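Local coordinates for protein cytokinin riboside 5'-monophosphate phosphoribohydrolase (Corynebacterium glutamicum, PDB 5WQ3) that belongs to the LOG-like family of the SLOG clan, with a Rossmann-type fold built round a parallel beta sheet and assembled as six chains, at residues Leu51-Glu56 with Phe149-Ala154; Ser55-Gly60 with Lys156-Lys161; His65-Ala70 with Asp100-Thr105; Ala88-Gly93 with Pro115-Ser120; Ser163-Cys168 with Asn193-Leu198. All blocks are in the same frame, centred on the assembly; numbering follows the deposited sequence.

Contact 1. Residues Leu51-Glu56 with Phe149-Ala154; sequences LRIQSE and FRYFFA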
# COMPACT_ATOMS: atom_id res chain seq x y z
N LEU C 51 45.25 39.61 4.45
CA LEU C 51 44.75 40.13 5.73
C LEU C 51 44.67 39.03 6.79
O LEU C 51 45.04 39.23 7.96
CB LEU C 51 43.41 40.81 5.54
CG LEU C 51 43.43 42.10 4.69
CD1 LEU C 51 42.03 42.67 4.54
CD2 LEU C 51 44.32 43.13 5.34
N ARG C 52 44.17 37.87 6.40
CA ARG C 52 44.04 36.75 7.32
C ARG C 52 45.40 36.30 7.80
O ARG C 52 45.61 36.06 8.99
CB ARG C 52 43.37 35.57 6.68
CG ARG C 52 41.91 35.69 6.54
CD ARG C 52 41.33 34.32 6.28
NE ARG C 52 41.39 33.42 7.43
CZ ARG C 52 40.73 32.24 7.47
NH1 ARG C 52 40.77 31.46 8.54
NH2 ARG C 52 39.98 31.86 6.43
N ILE C 53 46.32 36.17 6.86
CA ILE C 53 47.74 35.86 7.21
C ILE C 53 48.31 36.85 8.23
O ILE C 53 48.79 36.47 9.28
CB ILE C 53 48.60 35.75 5.94
CG1 ILE C 53 48.22 34.49 5.15
CG2 ILE C 53 50.09 35.58 6.25
CD1 ILE C 53 48.75 34.55 3.73
N GLN C 54 48.15 38.15 7.98
CA GLN C 54 48.64 39.16 8.86
C GLN C 54 48.02 39.00 10.21
O GLN C 54 48.64 39.15 11.24
CB GLN C 54 48.31 40.60 8.31
CG GLN C 54 48.91 41.64 9.23
CD GLN C 54 48.74 43.11 8.80
OE1 GLN C 54 47.90 43.82 9.32
NE2 GLN C 54 49.58 43.57 7.89
N SER C 55 46.78 38.65 10.23
CA SER C 55 45.99 38.51 11.46
C SER C 55 46.54 37.41 12.34
O SER C 55 46.59 37.54 13.56
CB SER C 55 44.52 38.21 11.09
OG SER C 55 43.65 38.25 12.19
N GLU C 56 46.95 36.32 11.73
CA GLU C 56 47.46 35.22 12.47
C GLU C 56 48.84 35.49 13.07
O GLU C 56 49.07 35.10 14.22
CB GLU C 56 47.53 33.99 11.58
CG GLU C 56 46.16 33.41 11.39
CD GLU C 56 46.17 31.89 11.19
OE1 GLU C 56 47.22 31.25 10.85
OE2 GLU C 56 45.06 31.37 11.32
N PHE C 149 45.56 27.98 14.47
CA PHE C 149 46.08 28.61 13.27
C PHE C 149 45.50 27.91 12.06
O PHE C 149 45.44 26.68 11.99
CB PHE C 149 47.62 28.50 13.17
CG PHE C 149 48.35 29.28 14.22
CD1 PHE C 149 48.56 28.75 15.46
CD2 PHE C 149 48.77 30.58 13.98
CE1 PHE C 149 49.20 29.49 16.45
CE2 PHE C 149 49.45 31.32 14.93
CZ PHE C 149 49.66 30.79 16.18
N ARG C 150 45.02 28.70 11.15
CA ARG C 150 44.70 28.25 9.82
C ARG C 150 45.95 27.94 8.93
O ARG C 150 45.91 27.07 8.09
CB ARG C 150 43.80 29.36 9.19
CG ARG C 150 43.87 29.49 7.69
CD ARG C 150 43.12 28.36 7.10
NE ARG C 150 42.70 28.57 5.73
CZ ARG C 150 41.75 27.83 5.17
NH1 ARG C 150 41.16 26.88 5.90
NH2 ARG C 150 41.39 28.03 3.90
N TYR C 151 47.02 28.72 9.06
CA TYR C 151 48.12 28.70 8.14
C TYR C 151 49.29 27.96 8.78
O TYR C 151 49.87 28.42 9.76
CB TYR C 151 48.51 30.13 7.81
CG TYR C 151 47.39 30.79 7.02
CD1 TYR C 151 47.12 30.41 5.69
CD2 TYR C 151 46.61 31.76 7.59
CE1 TYR C 151 46.11 31.04 4.96
CE2 TYR C 151 45.56 32.34 6.87
CZ TYR C 151 45.33 31.98 5.57
OH TYR C 151 44.29 32.61 4.90
N PHE C 152 49.62 26.80 8.23
CA PHE C 152 50.75 25.97 8.67
C PHE C 152 52.02 26.80 8.86
O PHE C 152 52.73 26.67 9.84
CB PHE C 152 50.92 24.90 7.60
CG PHE C 152 51.48 23.62 8.07
CD1 PHE C 152 50.72 22.75 8.82
CD2 PHE C 152 52.79 23.24 7.69
CE1 PHE C 152 51.26 21.54 9.27
CE2 PHE C 152 53.32 22.02 8.11
CZ PHE C 152 52.56 21.17 8.91
N PHE C 153 52.26 27.74 7.95
CA PHE C 153 53.49 28.50 7.99
C PHE C 153 53.56 29.50 9.12
O PHE C 153 54.63 29.73 9.65
CB PHE C 153 53.82 29.17 6.65
CG PHE C 153 52.71 29.98 6.07
CD1 PHE C 153 51.74 29.36 5.26
CD2 PHE C 153 52.59 31.33 6.33
CE1 PHE C 153 50.71 30.10 4.71
CE2 PHE C 153 51.56 32.07 5.80
CZ PHE C 153 50.62 31.46 4.98
N ALA C 154 52.43 30.08 9.51
CA ALA C 154 52.41 30.89 10.71
C ALA C 154 52.64 30.11 11.96
O ALA C 154 53.36 30.54 12.87
CB ALA C 154 51.12 31.62 10.85

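Contact 2. Residues Ser55-Gly60 with Lys156-Lys161; sequences SEFVAG and KTMFLK. With EDO (1,2-ethanediol), chain L.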
# COMPACT_ATOMS: atom_id res chain seq x y z
N SER C 55 46.78 38.65 10.23
CA SER C 55 45.99 38.51 11.46
C SER C 55 46.54 37.41 12.34
O SER C 55 46.59 37.54 13.56
CB SER C 55 44.52 38.21 11.09
OG SER C 55 43.65 38.25 12.19
N GLU C 56 46.95 36.32 11.73
CA GLU C 56 47.46 35.22 12.47
C GLU C 56 48.84 35.49 13.07
O GLU C 56 49.07 35.10 14.22
CB GLU C 56 47.53 33.99 11.58
CG GLU C 56 46.16 33.41 11.39
CD GLU C 56 46.17 31.89 11.19
OE1 GLU C 56 47.22 31.25 10.85
OE2 GLU C 56 45.06 31.37 11.32
N PHE C 57 49.72 36.21 12.31
CA PHE C 57 50.99 36.61 12.85
C PHE C 57 50.78 37.56 13.99
O PHE C 57 51.39 37.43 15.02
CB PHE C 57 51.96 37.18 11.80
CG PHE C 57 52.58 36.12 10.92
CD1 PHE C 57 53.66 35.35 11.39
CD2 PHE C 57 52.09 35.86 9.66
CE1 PHE C 57 54.24 34.39 10.60
CE2 PHE C 57 52.68 34.85 8.86
CZ PHE C 57 53.74 34.11 9.34
N VAL C 58 49.94 38.56 13.79
CA VAL C 58 49.69 39.51 14.86
C VAL C 58 49.20 38.86 16.14
O VAL C 58 49.78 39.05 17.18
CB VAL C 58 48.74 40.64 14.39
CG1 VAL C 58 48.33 41.50 15.56
CG2 VAL C 58 49.36 41.44 13.30
N ALA C 59 48.17 38.02 16.07
CA ALA C 59 47.60 37.32 17.23
C ALA C 59 48.58 36.37 17.90
O ALA C 59 48.59 36.23 19.16
CB ALA C 59 46.36 36.51 16.80
N GLY C 60 49.41 35.74 17.09
CA GLY C 60 50.40 34.82 17.63
C GLY C 60 51.52 35.60 18.34
O GLY C 60 51.86 35.29 19.50
N LYS C 156 54.29 27.38 12.29
CA LYS C 156 55.70 26.90 12.36
C LYS C 156 56.65 28.02 12.78
O LYS C 156 57.62 27.77 13.48
CB LYS C 156 56.17 26.31 11.02
CG LYS C 156 55.66 24.91 10.63
CD LYS C 156 55.98 24.68 9.12
CE LYS C 156 56.43 23.26 8.79
NZ LYS C 156 57.12 23.16 7.45
N THR C 157 56.39 29.27 12.38
CA THR C 157 57.15 30.35 12.86
C THR C 157 57.09 30.48 14.40
O THR C 157 58.11 30.81 15.01
CB THR C 157 56.63 31.68 12.23
OG1 THR C 157 56.70 31.53 10.81
CG2 THR C 157 57.46 32.81 12.57
N MET C 158 55.91 30.27 15.02
CA MET C 158 55.73 30.50 16.43
C MET C 158 56.58 29.50 17.21
O MET C 158 57.14 29.87 18.24
CB MET C 158 54.29 30.32 16.84
CG MET C 158 53.23 31.23 16.20
SD MET C 158 53.67 32.92 16.26
CE MET C 158 52.75 33.55 14.84
N PHE C 159 56.74 28.27 16.71
CA PHE C 159 57.60 27.28 17.43
C PHE C 159 59.05 27.72 17.52
O PHE C 159 59.68 27.57 18.58
CB PHE C 159 57.53 25.90 16.79
CG PHE C 159 56.17 25.24 16.84
CD1 PHE C 159 55.48 25.12 18.00
CD2 PHE C 159 55.60 24.73 15.69
CE1 PHE C 159 54.25 24.47 18.04
CE2 PHE C 159 54.36 24.06 15.72
CZ PHE C 159 53.67 23.95 16.90
N LEU C 160 59.58 28.32 16.43
CA LEU C 160 60.95 28.75 16.38
C LEU C 160 61.15 30.04 17.14
O LEU C 160 62.19 30.24 17.74
CB LEU C 160 61.43 28.94 14.93
CG LEU C 160 61.64 27.64 14.14
CD1 LEU C 160 61.74 27.92 12.63
CD2 LEU C 160 62.89 26.93 14.69
N LYS C 161 60.18 30.93 17.07
CA LYS C 161 60.35 32.25 17.69
C LYS C 161 60.18 32.21 19.24
O LYS C 161 60.83 32.99 19.92
CB LYS C 161 59.32 33.26 17.09
CG LYS C 161 59.64 34.72 17.45
CD LYS C 161 58.67 35.68 16.78
CE LYS C 161 59.00 37.12 17.14
NZ LYS C 161 57.92 38.04 16.70
C1 EDO L . 59.04 28.78 10.02
O1 EDO L . 59.60 30.07 9.93
C2 EDO L . 59.55 27.98 8.86
O2 EDO L . 58.44 27.65 8.03

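Contact 3. Residues His65-Ala70 with Asp100-Thr105; sequences HEMPKA and DYAVVT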
# COMPACT_ATOMS: atom_id res chain seq x y z
N HIS C 65 54.13 36.83 23.13
CA HIS C 65 55.23 37.77 23.31
C HIS C 65 55.88 37.58 24.68
O HIS C 65 57.10 37.63 24.82
CB HIS C 65 54.74 39.23 23.26
CG HIS C 65 55.83 40.20 23.47
ND1 HIS C 65 56.91 40.31 22.62
CD2 HIS C 65 56.05 41.08 24.48
CE1 HIS C 65 57.75 41.22 23.08
NE2 HIS C 65 57.25 41.70 24.21
N GLU C 66 55.07 37.41 25.68
CA GLU C 66 55.58 37.33 27.03
C GLU C 66 56.06 35.96 27.50
O GLU C 66 56.40 35.78 28.67
CB GLU C 66 54.52 37.86 27.98
CG GLU C 66 54.14 39.30 27.59
CD GLU C 66 53.43 40.04 28.69
OE1 GLU C 66 53.05 39.40 29.72
OE2 GLU C 66 53.26 41.28 28.52
N MET C 67 56.09 35.00 26.61
CA MET C 67 56.39 33.60 27.02
C MET C 67 57.67 33.51 27.85
O MET C 67 58.67 34.15 27.56
CB MET C 67 56.55 32.68 25.80
CG MET C 67 55.31 32.12 25.18
SD MET C 67 54.46 30.83 26.15
CE MET C 67 55.53 29.42 26.13
N PRO C 68 57.64 32.72 28.89
CA PRO C 68 58.86 32.35 29.58
C PRO C 68 59.67 31.33 28.74
O PRO C 68 59.22 30.86 27.72
CB PRO C 68 58.33 31.63 30.83
CG PRO C 68 57.06 30.98 30.34
CD PRO C 68 56.46 31.99 29.42
N LYS C 69 60.85 30.96 29.21
CA LYS C 69 61.64 29.97 28.49
C LYS C 69 60.82 28.68 28.23
O LYS C 69 59.98 28.29 29.04
CB LYS C 69 62.97 29.74 29.20
CG LYS C 69 62.81 28.88 30.44
CD LYS C 69 64.24 28.61 30.95
CE LYS C 69 64.20 28.11 32.37
NZ LYS C 69 65.60 28.14 32.83
N ALA C 70 61.04 28.04 27.08
CA ALA C 70 60.15 27.02 26.56
C ALA C 70 60.86 26.04 25.66
O ALA C 70 61.83 26.42 25.00
CB ALA C 70 58.98 27.68 25.82
N ASP C 100 61.95 24.18 34.97
CA ASP C 100 61.42 25.51 34.74
C ASP C 100 61.18 25.89 33.27
O ASP C 100 61.26 27.06 32.93
CB ASP C 100 62.27 26.56 35.46
CG ASP C 100 62.49 26.20 36.94
OD1 ASP C 100 61.50 25.79 37.59
OD2 ASP C 100 63.67 26.23 37.39
N TYR C 101 60.86 24.91 32.44
CA TYR C 101 60.47 25.21 31.01
C TYR C 101 58.96 25.15 30.82
O TYR C 101 58.30 24.31 31.37
CB TYR C 101 61.16 24.25 30.02
CG TYR C 101 62.64 24.53 29.89
CD1 TYR C 101 63.09 25.50 29.03
CD2 TYR C 101 63.57 23.78 30.61
CE1 TYR C 101 64.43 25.75 28.87
CE2 TYR C 101 64.90 24.02 30.50
CZ TYR C 101 65.33 25.02 29.65
OH TYR C 101 66.66 25.23 29.52
N ALA C 102 58.42 26.07 30.08
CA ALA C 102 57.10 25.84 29.43
C ALA C 102 57.23 24.76 28.37
O ALA C 102 58.29 24.59 27.80
CB ALA C 102 56.59 27.14 28.78
N VAL C 103 56.16 24.00 28.14
CA VAL C 103 56.14 22.93 27.19
C VAL C 103 55.11 23.31 26.14
O VAL C 103 53.93 23.54 26.50
CB VAL C 103 55.75 21.64 27.87
CG1 VAL C 103 55.45 20.53 26.88
CG2 VAL C 103 56.86 21.25 28.86
N VAL C 104 55.56 23.43 24.91
CA VAL C 104 54.77 23.83 23.76
C VAL C 104 54.62 22.65 22.81
O VAL C 104 55.65 22.00 22.47
CB VAL C 104 55.48 24.93 22.99
CG1 VAL C 104 54.64 25.46 21.83
CG2 VAL C 104 55.84 26.04 23.93
N THR C 105 53.37 22.39 22.38
CA THR C 105 53.12 21.34 21.38
C THR C 105 52.23 21.84 20.27
O THR C 105 51.63 22.89 20.40
CB THR C 105 52.37 20.17 21.97
OG1 THR C 105 51.06 20.61 22.42
CG2 THR C 105 53.13 19.56 23.07
O HOH W 1 67.70 26.51 31.61
O HOH W 2 59.51 28.90 31.78

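Contact 4. Residues Ala88-Gly93 with Pro115-Ser120; sequences AGVELG and PNKGAS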
# COMPACT_ATOMS: atom_id res chain seq x y z
N ALA C 88 56.34 7.92 28.17
CA ALA C 88 57.55 8.71 28.03
C ALA C 88 57.24 10.21 27.79
O ALA C 88 57.75 11.10 28.49
CB ALA C 88 58.42 8.13 26.90
N GLY C 89 56.34 10.49 26.86
CA GLY C 89 55.92 11.90 26.62
C GLY C 89 55.39 12.59 27.86
O GLY C 89 55.69 13.75 28.07
N VAL C 90 54.61 11.89 28.69
CA VAL C 90 54.06 12.48 29.93
C VAL C 90 55.18 12.87 30.92
O VAL C 90 55.19 13.99 31.48
CB VAL C 90 53.00 11.57 30.59
CG1 VAL C 90 52.66 12.00 32.01
CG2 VAL C 90 51.74 11.51 29.72
N GLU C 91 56.11 11.93 31.13
CA GLU C 91 57.26 12.09 31.99
C GLU C 91 58.18 13.21 31.49
O GLU C 91 58.69 13.98 32.28
CB GLU C 91 58.07 10.77 32.06
CG GLU C 91 57.39 9.67 32.89
CD GLU C 91 58.30 8.47 33.18
OE1 GLU C 91 59.21 8.16 32.36
OE2 GLU C 91 58.11 7.84 34.23
N LEU C 92 58.36 13.30 30.18
CA LEU C 92 59.11 14.40 29.59
C LEU C 92 58.49 15.76 29.92
O LEU C 92 59.19 16.73 30.30
CB LEU C 92 59.18 14.21 28.09
CG LEU C 92 59.94 15.31 27.36
CD1 LEU C 92 61.36 15.39 27.83
CD2 LEU C 92 59.87 15.07 25.86
N GLY C 93 57.19 15.83 29.83
CA GLY C 93 56.53 17.12 30.11
C GLY C 93 56.73 17.47 31.57
O GLY C 93 57.03 18.63 31.92
N PRO C 115 52.91 15.29 26.35
CA PRO C 115 53.76 16.18 27.14
C PRO C 115 52.93 17.31 27.66
O PRO C 115 53.33 17.90 28.66
CB PRO C 115 54.85 16.67 26.13
CG PRO C 115 54.45 16.12 24.81
CD PRO C 115 53.43 15.05 24.99
N ASN C 116 51.77 17.59 27.06
CA ASN C 116 50.91 18.71 27.59
C ASN C 116 50.34 18.21 28.96
O ASN C 116 50.30 18.92 29.96
CB ASN C 116 49.74 19.07 26.67
CG ASN C 116 50.13 19.91 25.47
OD1 ASN C 116 49.80 19.55 24.34
ND2 ASN C 116 50.75 21.05 25.70
N LYS C 117 49.90 16.98 28.97
CA LYS C 117 49.42 16.34 30.18
C LYS C 117 50.49 16.41 31.28
O LYS C 117 50.23 16.93 32.34
CB LYS C 117 49.05 14.89 29.90
CG LYS C 117 48.57 14.16 31.13
CD LYS C 117 48.06 12.77 30.81
CE LYS C 117 47.27 12.21 32.00
NZ LYS C 117 46.77 10.87 31.61
N GLY C 118 51.67 15.84 31.00
CA GLY C 118 52.80 15.95 31.92
C GLY C 118 53.00 17.32 32.52
O GLY C 118 53.04 17.47 33.74
N ALA C 119 53.13 18.33 31.65
CA ALA C 119 53.37 19.69 32.09
C ALA C 119 52.23 20.31 32.89
O ALA C 119 52.47 21.02 33.88
CB ALA C 119 53.61 20.56 30.90
N SER C 120 51.01 20.11 32.42
CA SER C 120 49.85 20.72 33.06
C SER C 120 49.68 20.13 34.46
O SER C 120 49.52 20.84 35.44
CB SER C 120 48.58 20.48 32.24
OG SER C 120 47.60 21.44 32.62

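Contact 5. Residues Ser163-Cys168 with Asn193-Leu198; sequences SQAFVC and NFPIVL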
# COMPACT_ATOMS: atom_id res chain seq x y z
N SER C 163 60.11 29.28 21.46
CA SER C 163 60.76 28.23 22.23
C SER C 163 62.27 28.24 21.89
O SER C 163 62.68 28.89 20.96
CB SER C 163 60.10 26.90 21.96
OG SER C 163 60.57 26.37 20.76
N GLN C 164 63.09 27.58 22.67
CA GLN C 164 64.56 27.60 22.48
C GLN C 164 65.15 26.17 22.40
O GLN C 164 66.33 25.98 22.48
CB GLN C 164 65.21 28.35 23.65
CG GLN C 164 64.73 29.81 23.79
CD GLN C 164 63.41 29.99 24.50
OE1 GLN C 164 63.17 29.44 25.58
NE2 GLN C 164 62.56 30.87 23.95
N ALA C 165 64.31 25.18 22.20
CA ALA C 165 64.79 23.81 22.05
C ALA C 165 63.65 23.04 21.45
O ALA C 165 62.50 23.41 21.63
CB ALA C 165 65.17 23.21 23.42
N PHE C 166 63.97 21.99 20.67
CA PHE C 166 63.01 21.08 20.09
C PHE C 166 63.39 19.65 20.58
O PHE C 166 64.54 19.24 20.46
CB PHE C 166 63.10 21.01 18.56
CG PHE C 166 62.24 22.02 17.79
CD1 PHE C 166 61.62 23.07 18.40
CD2 PHE C 166 62.17 21.93 16.38
CE1 PHE C 166 60.89 24.00 17.66
CE2 PHE C 166 61.45 22.85 15.63
CZ PHE C 166 60.80 23.91 16.28
N VAL C 167 62.39 18.94 21.06
CA VAL C 167 62.47 17.51 21.35
C VAL C 167 61.46 16.75 20.50
O VAL C 167 60.30 17.04 20.48
CB VAL C 167 62.14 17.22 22.81
CG1 VAL C 167 62.21 15.71 23.09
CG2 VAL C 167 63.09 17.97 23.68
N CYS C 168 61.93 15.74 19.78
CA CYS C 168 61.04 14.98 18.91
C CYS C 168 60.89 13.58 19.44
O CYS C 168 61.84 12.80 19.37
CB CYS C 168 61.63 14.92 17.51
SG CYS C 168 61.76 16.53 16.67
N ASN C 193 72.03 28.30 19.87
CA ASN C 193 71.90 27.72 21.20
C ASN C 193 70.54 27.07 21.33
O ASN C 193 69.76 27.37 22.30
CB ASN C 193 72.07 28.78 22.28
CG ASN C 193 73.45 29.44 22.26
OD1 ASN C 193 73.56 30.68 22.21
ND2 ASN C 193 74.49 28.64 22.36
N PHE C 194 70.24 26.23 20.34
CA PHE C 194 68.89 25.70 20.15
C PHE C 194 69.05 24.20 20.10
O PHE C 194 69.20 23.67 19.04
CB PHE C 194 68.28 26.24 18.87
CG PHE C 194 66.78 26.15 18.80
CD1 PHE C 194 66.15 24.92 18.64
CD2 PHE C 194 66.00 27.30 18.88
CE1 PHE C 194 64.77 24.81 18.62
CE2 PHE C 194 64.60 27.21 18.84
CZ PHE C 194 63.98 25.95 18.70
N PRO C 195 69.07 23.53 21.24
CA PRO C 195 69.33 22.07 21.24
C PRO C 195 68.18 21.25 20.65
O PRO C 195 67.00 21.64 20.68
CB PRO C 195 69.57 21.77 22.73
CG PRO C 195 68.89 22.87 23.45
CD PRO C 195 69.09 24.07 22.59
N ILE C 196 68.53 20.08 20.12
CA ILE C 196 67.61 19.31 19.37
C ILE C 196 67.80 17.92 19.90
O ILE C 196 68.95 17.40 19.89
CB ILE C 196 67.91 19.33 17.86
CG1 ILE C 196 67.80 20.76 17.28
CG2 ILE C 196 66.96 18.33 17.16
CD1 ILE C 196 68.34 20.87 15.88
N VAL C 197 66.72 17.33 20.38
CA VAL C 197 66.83 15.99 20.98
C VAL C 197 65.85 15.04 20.35
O VAL C 197 64.68 15.43 20.11
CB VAL C 197 66.53 16.00 22.48
CG1 VAL C 197 66.77 14.60 23.07
CG2 VAL C 197 67.38 17.03 23.17
N LEU C 198 66.32 13.81 20.03
CA LEU C 198 65.41 12.77 19.53
C LEU C 198 65.28 11.70 20.62
O LEU C 198 66.29 11.23 21.11
CB LEU C 198 65.88 12.14 18.15
CG LEU C 198 66.41 13.09 17.01
CD1 LEU C 198 66.82 12.33 15.79
CD2 LEU C 198 65.40 14.14 16.57

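Contact 1. Residues Leu51-Glu56 with Phe149-Ala154
Arg52 opens the contact from helix 46-64: its CB lies at the edge of the Tyr151 ring, 3.6 Å from Tyr151 OH, and the chain, bent at chi3 (69°), lays the guanidinium with one face against Arg150 CG. The two guanidinium planes are nearly parallel, and the like charges come within 4.3 Å at Arg52 NH2 and Arg150 NE. Arg150 has its own acids, Glu132 and Glu223 of the second subunit, which would offset that repulsion. Ile53 drops CG1 over the centre of the Tyr151 ring in a CH-pi contact, 3.8 Å from the centroid; Arg150 CG covers the opposite face, so the ring is clamped. CD1 of Ile53 reaches the edge of the Phe153 ring, 3.8 Å from CZ. Glu56 then grips the backbone with both carboxylate oxygens, each through its syn lone pair: OE2 takes Arg150 N at 2.7 Å and OE1 takes Tyr151 N at 3.1 Å. OE1 also lies in the plane of the Phe149 ring, at its edge. This fork fixes the turn between strand 145-149 and helix 152-162, with Tyr151 as N-cap residue, against helix 46-64, while Phe149 packs back on Leu129 of strand 126-131.

Contact 2. Residues Ser55-Gly60 with Lys156-Lys161
Helices 55-60 and 156-161 run in roughly the same direction, their axes 10.9 Å apart at closest and crossing at -28°, with Gly60 and Met158 the nearest pair along the backbone. Met158 and Phe57 bridge that spacing. Met158 does most of it: CG sits beside its own backbone N, anti to the carbonyl carbon, and a bend at chi2 (-49°) swings the thioether across to the other helix. Its terminal CE settles 3.9 Å from Gly60 CA and 4.0 Å from Phe57 CD1. Gly60 has no side chain, and its bare CA receives the methionine tip. The CB of Phe57 points to the side of the other helix, but its ring comes nearer and turns its edge to Thr157, with Phe57 CE1 3.8 Å from Thr157 OG1 and the hydroxyl oxygen in the ring plane. Thr157 OG1 is hydrogen-bonded to Phe153 O on its own helix, and a 1,2-ethanediol, probably from the crystallisation liquor, adds a weak hydrogen bond from its O1 to Thr157 OG1 at 3.4 Å. The same diol lies against Leu160 CD1. Farther round helix 152-162, Lys156 is paired with Glu181 and Asp177, and Lys161 makes a cation-pi contact with Phe61. Met158 continues inward onto Phe149 and Leu129 of the sheet. The arrangement is near-parallel helix packing on one side of a Rossmann-type alpha/beta fold, helix 46-64 resting on helix 152-162 beside the strands.

Contact 3. Residues His65-Ala70 with Asp100-Thr105
Ala70 and Ala102 form a single parallel beta bridge, held by Ala102 N donating to Lys69 O at 2.9 Å, in the carbonyl plane. Ala70 CA also makes a CA-H...O contact with Ala102 O, and the two methyls lie on one face of the sheet, CB to CB 3.8 Å. On that face Met67, bent at chi2 and chi3, tucks its CE 3.7 Å from Ala102 CB and onto Val104 CG2. Lys69 leaves by the crowded first torsion (chi1 76°), then runs extended over the Tyr101 ring. Its CE stands over the ring centre, 4.2 Å from the centroid in a CH-pi contact, and NZ follows at 4.8 Å as a cation-pi partner. One water accepts from Lys69 NZ and bonds to Tyr101 OH, a hydroxyl also tied to His246. A second water donates to both Lys69 O and Asp100 O, bridging the two segments just before their strands begin. Asp100, with positive phi, is the C-prime residue of the Schellman motif that ends helix 84-98 and turns the chain into strand 102-105. That strand lies between strands 70-74 and 126-131, with Val103 packed on Pro115 and Ala119 of helix 113-121.

Contact 4. Residues Ala88-Gly93 with Pro115-Ser120
Val90 and Lys117 are the side chains that meet across the two helices, obliquely, on the partly exposed side of the crossing: Val90 CG2 touches the middle of the lysine at Lys117 CD, 4.0 Å away. Lys117 has CG anti to its backbone N (chi1 179°) and stays extended from there, so its aliphatic part serves the packing. Val90 turns its other methyl, CG1, to Gly118 CA. Between the helices, by contrast, backbone meets backbone. Their axes close to 6.4 Å at a crossing angle of -38°, and Gly89, Gly93 and Gly118 line the seam. Gly118 CA lies 3.1 Å from Val90 O, while Pro115 CA lies 3.2 Å from Gly89 O; both are CA-H...O contacts. Gly93 CA faces Pro115 O at 3.6 Å. The Pro115 ring sets CB against Gly89 O, and on the sheet side Pro115 and Ala119 rest on Val103 of strand 102-105. Gly93 and Gly118 turn only hydrogens toward the opposite backbone, which is what allows so close an approach. The chemistry is therefore that of a glycine-lined helix crossing, joined by van der Waals packing and CA-H...O contacts to backbone carbonyls; that of Gly89 also accepts the helical hydrogen bond of Gly93 N.

Contact 5. Residues Ser163-Cys168 with Asn193-Leu198
Three backbone hydrogen bonds join strands 166-168 and 196-198 in parallel register. Phe166 N donates to Pro195 O at 3.1 Å, Phe166 O accepts from Val197 N at 2.9 Å, and Cys168 N donates to Val197 O at 2.8 Å. The first and last run nearly along the C=O axis of their acceptors. CA-H...O contacts supplement them: Pro195 O, Phe166 O and Val197 O each also receive a CA-H, from Ala165, Ile196 and Val167 respectively. Ahead of the strands, Gln164 O faces Phe194 CA at 3.5 Å and is hydrogen-bonded to His246 NE2, while the Gln164 side chain accepts a hydrogen bond from Ala70 N through OE1. Ser163 OG is engaged by Phe159 O and Thr72 OG1. Phe194, with CG anti to its backbone N (chi1 -161°), lays its ring over the residues leading into strand 166-168: one face lies on the Gln164-Ala165 peptide, and CE2 comes 3.3 Å from Ser163 O. Its edge is directed at the face of Phe166 in a T-shaped pair, centroids 5.2 Å apart and planes at 80°. On the other side of the sheet Val167 CG2 meets Val197 CB. These strands and helix 173-188 make a beta-alpha-beta unit; Phe166 and Phe194 pack on Val182 of that helix, Val167 and Pro195 face helix 235-246, and strand 70-74 flanks strand 166-168.

Overall arrangement
From the N terminus, helix 46-64 supplies contacts 1 and 2, which share Ser55 and Glu56 and close long loops onto the start and the remainder of helix 152-162. Contacts 3 and 4 nest inside both loops. They cross each other: segments 65-70, 88-93, 100-105 and 115-120 alternate, with strand 102-105 between helices 84-98 and 113-121 in sequence and both helices packed on its Val103 side; Thr105 meets Asn116. Contact 5 opens after the first four have closed and adds strand 196-199 beside strand 166-168. Phe159 links contact 2 to Val104 of contact 3 and Phe166 of contact 5; a probable hydrogen bond between Ala70 O and Gln164 N joins contacts 3 and 5, and Leu92 of contact 4 reaches Val167.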